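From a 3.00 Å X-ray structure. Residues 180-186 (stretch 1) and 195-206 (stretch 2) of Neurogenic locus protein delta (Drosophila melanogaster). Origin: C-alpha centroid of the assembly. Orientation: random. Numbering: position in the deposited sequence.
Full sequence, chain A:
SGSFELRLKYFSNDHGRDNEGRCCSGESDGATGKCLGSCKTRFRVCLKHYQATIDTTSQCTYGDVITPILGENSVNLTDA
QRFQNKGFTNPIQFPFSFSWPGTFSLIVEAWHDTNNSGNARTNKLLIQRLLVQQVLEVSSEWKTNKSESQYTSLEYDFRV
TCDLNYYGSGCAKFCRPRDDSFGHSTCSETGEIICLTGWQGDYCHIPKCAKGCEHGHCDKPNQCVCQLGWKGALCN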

ATOM      1  N   ASP A 180      23.551  19.152  -1.252  1.00 20.03           N
ATOM      2  CA  ASP A 180      23.762  20.576  -1.008  1.00 18.45           C
ATOM      3  C   ASP A 180      24.884  20.714   0.017  1.00 20.72           C
ATOM      4  O   ASP A 180      25.633  19.764   0.265  1.00 21.76           O
ATOM      5  CB  ASP A 180      22.452  21.255  -0.563  1.00 20.92           C
ATOM      6  CG  ASP A 180      21.779  20.536   0.585  1.00 20.98           C
ATOM      7  OD1 ASP A 180      22.378  20.456   1.676  1.00 18.30           O
ATOM      8  OD2 ASP A 180      20.640  20.054   0.400  1.00 22.16           O
ATOM      9  N   SER A 181      25.002  21.901   0.621  1.00 20.04           N
ATOM     10  CA  SER A 181      26.096  22.165   1.550  1.00 22.64           C
ATOM     11  C   SER A 181      26.019  21.314   2.811  1.00 27.92           C
ATOM     12  O   SER A 181      27.022  21.196   3.524  1.00 29.75           O
ATOM     13  CB  SER A 181      26.121  23.647   1.925  1.00 23.37           C
ATOM     14  OG  SER A 181      26.973  23.880   3.032  1.00 33.91           O
ATOM     15  N   PHE A 182      24.863  20.722   3.106  1.00 26.94           N
ATOM     16  CA  PHE A 182      24.691  19.892   4.290  1.00 20.52           C
ATOM     17  C   PHE A 182      24.840  18.404   3.998  1.00 19.37           C
ATOM     18  O   PHE A 182      24.498  17.582   4.852  1.00 21.87           O
ATOM     19  CB  PHE A 182      23.328  20.159   4.932  1.00 22.40           C
ATOM     20  CG  PHE A 182      23.332  21.285   5.925  1.00 25.00           C
ATOM     21  CD1 PHE A 182      23.772  21.081   7.223  1.00 24.05           C
ATOM     22  CD2 PHE A 182      22.894  22.548   5.564  1.00 25.59           C
ATOM     23  CE1 PHE A 182      23.775  22.114   8.141  1.00 19.60           C
ATOM     24  CE2 PHE A 182      22.896  23.585   6.477  1.00 22.70           C
ATOM     25  CZ  PHE A 182      23.338  23.367   7.767  1.00 20.20           C
ATOM     26  N   GLY A 183      25.329  18.041   2.828  1.00 20.99           N
ATOM     27  CA  GLY A 183      25.562  16.647   2.503  1.00 22.56           C
ATOM     28  C   GLY A 183      25.468  16.372   1.013  1.00 20.69           C
ATOM     29  O   GLY A 183      24.766  17.042   0.261  1.00 22.69           O
ATOM     30  N   HIS A 184      26.200  15.347   0.576  1.00 19.83           N
ATOM     31  CA  HIS A 184      26.193  14.892  -0.815  1.00 21.08           C
ATOM     32  C   HIS A 184      26.202  13.367  -0.772  1.00 24.17           C
ATOM     33  O   HIS A 184      27.270  12.756  -0.666  1.00 25.57           O
ATOM     34  CB  HIS A 184      27.393  15.433  -1.585  1.00 21.79           C
ATOM     35  CG  HIS A 184      27.386  16.920  -1.755  1.00 20.66           C
ATOM     36  ND1 HIS A 184      26.932  17.539  -2.899  1.00 19.71           N
ATOM     37  CD2 HIS A 184      27.774  17.912  -0.920  1.00 19.76           C
ATOM     38  CE1 HIS A 184      27.046  18.848  -2.764  1.00 19.39           C
ATOM     39  NE2 HIS A 184      27.553  19.100  -1.571  1.00 20.34           N
ATOM     40  N   SER A 185      25.022  12.755  -0.853  1.00 23.31           N
ATOM     41  CA  SER A 185      24.935  11.320  -0.617  1.00 22.24           C
ATOM     42  C   SER A 185      23.591  10.789  -1.093  1.00 21.03           C
ATOM     43  O   SER A 185      22.642  11.547  -1.317  1.00 23.16           O
ATOM     44  CB  SER A 185      25.127  10.997   0.866  1.00 23.57           C
ATOM     45  OG  SER A 185      24.214  11.736   1.661  1.00 16.48           O
ATOM     46  N   THR A 186      23.533   9.469  -1.242  1.00 18.89           N
ATOM     47  CA  THR A 186      22.312   8.715  -1.494  1.00 21.12           C
ATOM     48  C   THR A 186      22.114   7.712  -0.355  1.00 22.66           C
ATOM     49  O   THR A 186      22.833   7.734   0.649  1.00 21.83           O
ATOM     50  CB  THR A 186      22.370   8.016  -2.856  1.00 22.75           C
ATOM     51  OG1 THR A 186      23.185   6.840  -2.759  1.00 22.48           O
ATOM     52  CG2 THR A 186      22.951   8.943  -3.914  1.00 25.99           C
ATOM     53  N   CYS A 195      27.679   7.780   0.249  1.00 25.78           N
ATOM     54  CA  CYS A 195      28.044   9.118  -0.179  1.00 25.14           C
ATOM     55  C   CYS A 195      28.513   9.134  -1.625  1.00 24.75           C
ATOM     56  O   CYS A 195      28.993   8.130  -2.160  1.00 29.41           O
ATOM     57  CB  CYS A 195      29.134   9.681   0.726  1.00 29.49           C
ATOM     58  SG  CYS A 195      28.643   9.745   2.450  1.00 34.17           S
ATOM     59  N   LEU A 196      28.371  10.296  -2.254  1.00 26.03           N
ATOM     60  CA  LEU A 196      28.826  10.475  -3.622  1.00 29.93           C
ATOM     61  C   LEU A 196      30.351  10.429  -3.683  1.00 29.01           C
ATOM     62  O   LEU A 196      31.048  10.610  -2.681  1.00 29.77           O
ATOM     63  CB  LEU A 196      28.314  11.801  -4.185  1.00 25.33           C
ATOM     64  CG  LEU A 196      26.795  11.917  -4.327  1.00 21.73           C
ATOM     65  CD1 LEU A 196      26.394  13.346  -4.652  1.00 26.29           C
ATOM     66  CD2 LEU A 196      26.280  10.956  -5.388  1.00 24.32           C
ATOM     67  N   THR A 197      30.864  10.173  -4.884  1.00 31.23           N
ATOM     68  CA  THR A 197      32.305  10.105  -5.081  1.00 33.01           C
ATOM     69  C   THR A 197      32.952  11.444  -4.752  1.00 31.95           C
ATOM     70  O   THR A 197      32.552  12.487  -5.277  1.00 32.80           O
ATOM     71  CB  THR A 197      32.622   9.704  -6.522  1.00 34.03           C
ATOM     72  OG1 THR A 197      32.168   8.365  -6.755  1.00 37.75           O
ATOM     73  CG2 THR A 197      34.120   9.781  -6.783  1.00 33.36           C
ATOM     74  N   GLY A 198      33.945  11.412  -3.867  1.00 33.32           N
ATOM     75  CA  GLY A 198      34.645  12.614  -3.469  1.00 34.66           C
ATOM     76  C   GLY A 198      34.105  13.304  -2.240  1.00 35.62           C
ATOM     77  O   GLY A 198      34.414  14.482  -2.025  1.00 35.39           O
ATOM     78  N   TRP A 199      33.309  12.617  -1.423  1.00 34.74           N
ATOM     79  CA  TRP A 199      32.753  13.199  -0.212  1.00 31.13           C
ATOM     80  C   TRP A 199      33.047  12.291   0.974  1.00 35.04           C
ATOM     81  O   TRP A 199      33.261  11.085   0.824  1.00 38.98           O
ATOM     82  CB  TRP A 199      31.245  13.443  -0.350  1.00 27.32           C
ATOM     83  CG  TRP A 199      30.927  14.445  -1.413  1.00 27.21           C
ATOM     84  CD1 TRP A 199      30.514  14.187  -2.687  1.00 28.70           C
ATOM     85  CD2 TRP A 199      31.018  15.870  -1.301  1.00 27.20           C
ATOM     86  NE1 TRP A 199      30.332  15.364  -3.373  1.00 31.52           N
ATOM     87  CE2 TRP A 199      30.635  16.412  -2.545  1.00 27.10           C
ATOM     88  CE3 TRP A 199      31.382  16.740  -0.269  1.00 27.31           C
ATOM     89  CZ2 TRP A 199      30.606  17.784  -2.783  1.00 23.15           C
ATOM     90  CZ3 TRP A 199      31.351  18.102  -0.508  1.00 24.96           C
ATOM     91  CH2 TRP A 199      30.966  18.610  -1.754  1.00 23.55           C
ATOM     92  N   GLN A 200      33.054  12.892   2.162  1.00 34.52           N
ATOM     93  CA  GLN A 200      33.526  12.208   3.357  1.00 33.07           C
ATOM     94  C   GLN A 200      32.959  12.903   4.586  1.00 34.73           C
ATOM     95  O   GLN A 200      32.643  14.095   4.548  1.00 36.60           O
ATOM     96  CB  GLN A 200      35.058  12.197   3.405  1.00 36.70           C
ATOM     97  CG  GLN A 200      35.674  10.968   4.041  1.00 39.63           C
ATOM     98  CD  GLN A 200      37.172  10.903   3.816  1.00 35.16           C
ATOM     99  OE1 GLN A 200      37.794  11.887   3.412  1.00 30.78           O
ATOM    100  NE2 GLN A 200      37.761   9.741   4.072  1.00 41.42           N
ATOM    101  N   GLY A 201      32.838  12.148   5.670  1.00 31.57           N
ATOM    102  CA  GLY A 201      32.362  12.663   6.938  1.00 29.29           C
ATOM    103  C   GLY A 201      31.119  11.935   7.407  1.00 33.17           C
ATOM    104  O   GLY A 201      30.725  10.897   6.867  1.00 39.34           O
ATOM    105  N   ASP A 202      30.495  12.497   8.445  1.00 28.60           N
ATOM    106  CA  ASP A 202      29.266  11.919   8.980  1.00 24.74           C
ATOM    107  C   ASP A 202      28.116  12.083   7.994  1.00 31.90           C
ATOM    108  O   ASP A 202      27.508  11.099   7.556  1.00 35.49           O
ATOM    109  CB  ASP A 202      28.925  12.565  10.323  1.00 24.56           C
ATOM    110  CG  ASP A 202      30.041  12.423  11.338  1.00 33.81           C
ATOM    111  OD1 ASP A 202      31.129  11.935  10.964  1.00 34.43           O
ATOM    112  OD2 ASP A 202      29.831  12.798  12.511  1.00 36.46           O
ATOM    113  N   TYR A 203      27.800  13.325   7.638  1.00 30.31           N
ATOM    114  CA  TYR A 203      26.824  13.623   6.600  1.00 24.39           C
ATOM    115  C   TYR A 203      27.469  13.782   5.231  1.00 25.09           C
ATOM    116  O   TYR A 203      26.769  14.095   4.263  1.00 25.54           O
ATOM    117  CB  TYR A 203      26.046  14.893   6.955  1.00 17.71           C
ATOM    118  CG  TYR A 203      25.164  14.743   8.173  1.00 23.02           C
ATOM    119  CD1 TYR A 203      25.666  14.967   9.448  1.00 24.51           C
ATOM    120  CD2 TYR A 203      23.830  14.383   8.049  1.00 27.50           C
ATOM    121  CE1 TYR A 203      24.865  14.833  10.566  1.00 23.09           C
ATOM    122  CE2 TYR A 203      23.020  14.247   9.162  1.00 29.52           C
ATOM    123  CZ  TYR A 203      23.543  14.474  10.418  1.00 24.64           C
ATOM    124  OH  TYR A 203      22.743  14.341  11.529  1.00 22.46           O
ATOM    125  N   CYS A 204      28.783  13.568   5.139  1.00 31.51           N
ATOM    126  CA  CYS A 204      29.545  13.739   3.901  1.00 34.56           C
ATOM    127  C   CYS A 204      29.392  15.155   3.351  1.00 32.06           C
ATOM    128  O   CYS A 204      29.002  15.373   2.202  1.00 27.13           O
ATOM    129  CB  CYS A 204      29.162  12.683   2.867  1.00 32.19           C
ATOM    130  SG  CYS A 204      29.925  11.094   3.239  1.00 40.50           S
ATOM    131  N   HIS A 205      29.707  16.123   4.205  1.00 26.97           N
ATOM    132  CA  HIS A 205      29.757  17.531   3.854  1.00 26.28           C
ATOM    133  C   HIS A 205      31.167  17.999   3.531  1.00 30.70           C
ATOM    134  O   HIS A 205      31.367  19.187   3.260  1.00 33.29           O
ATOM    135  CB  HIS A 205      29.187  18.366   5.003  1.00 26.03           C
ATOM    136  CG  HIS A 205      29.781  18.036   6.338  1.00 25.35           C
ATOM    137  ND1 HIS A 205      29.541  16.841   6.983  1.00 21.19           N
ATOM    138  CD2 HIS A 205      30.613  18.737   7.142  1.00 26.45           C
ATOM    139  CE1 HIS A 205      30.197  16.824   8.130  1.00 20.22           C
ATOM    140  NE2 HIS A 205      30.855  17.962   8.250  1.00 23.51           N
ATOM    141  N   ILE A 206      32.139  17.098   3.555  1.00 25.95           N
ATOM    142  CA  ILE A 206      33.550  17.424   3.361  1.00 25.06           C
ATOM    143  C   ILE A 206      33.984  16.859   2.016  1.00 26.18           C
ATOM    144  O   ILE A 206      33.725  15.683   1.741  1.00 30.06           O
ATOM    145  CB  ILE A 206      34.425  16.855   4.494  1.00 28.23           C
ATOM    146  CG1 ILE A 206      33.901  17.314   5.857  1.00 24.20           C
ATOM    147  CG2 ILE A 206      35.877  17.268   4.306  1.00 28.93           C
ATOM    148  CD1 ILE A 206      34.593  16.657   7.031  1.00 16.90           C
TER

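H184 is the centre of the contact between the two stretches, which together bury 464 Å². Its backbone reaches stretch 2 at two points: the amide H184 N gives a weak hydrogen bond to C204 O (3.2 Å, bent at 133°), and the carbonyl H184 O accepts a nearly straight one from L196 N (3.1 Å, 173°). Between them, CA to CB points toward stretch 2. With chi1 at -66° (m) and chi2 at -97°, the imidazole lies flat on the six-membered ring of W199 as an offset stack, centroids 3.8 Å apart and planes at 5°; the closest atoms are H184 CD2 and W199 CH2, at 3.4 Å. H184 CB continues the contact over the five-membered ring of W199, 3.4 Å from its centroid and 6° off the normal, so the indole is covered by both the ring and the first carbon of the histidine. W199 matches this with its own CB directed toward stretch 1, chi1 m (-64°) and chi2 99°. Its two fused rings give a surface long enough for both contacts. H184 ND1 is hydrogen-bonded to a residue just outside the two stretches, which helps fix the ring.

L196 adds an aliphatic flank: in its m,t rotamer (-64°, 170°), CD1 lies 3.8 Å from H184 CB, while CD2 comes within 4.2 Å of T186 CG2. S185 and C195 form an antiparallel, non-hydrogen-bonded bridge, CA to CA 3.8 Å, with both side chains on the same face of the sheet. The small serine fits this close approach: S185 CB packs 3.6 Å from C195 CA and 4.1 Å from C195 SG. C195, chi1 m (-58°), joins C204, also m (-77°), through a 2.0 Å SG–SG disulfide, which ties together the two parts of stretch 2 whose backbones bond to H184.

G183 is buried where the two stretches come close, its CA 3.3 Å from Y203 O and 3.7 Å from C204 O. A CB here would stand 2.9 Å from Y203 O, a clash, and the backbone angles (152°/152°) alone call for glycine. The type I turn from D180 to G183 is closed by backbone hydrogen bonds, G183 N to D180 O (3.1 Å) and D180 N to G183 O (2.9 Å); D180, chi1 p (51°), adds a side-chain bond, OD1 accepting from F182 N (2.9 Å). S181 and F182 point their CBs away, leaving mainly backbone to meet stretch 2: S181 O lies 3.9 Å from H205 CB and F182 O 3.7 Å from Y203 CB. The ends of Y203 and H205 lead away, so both touch chiefly through their inner atoms.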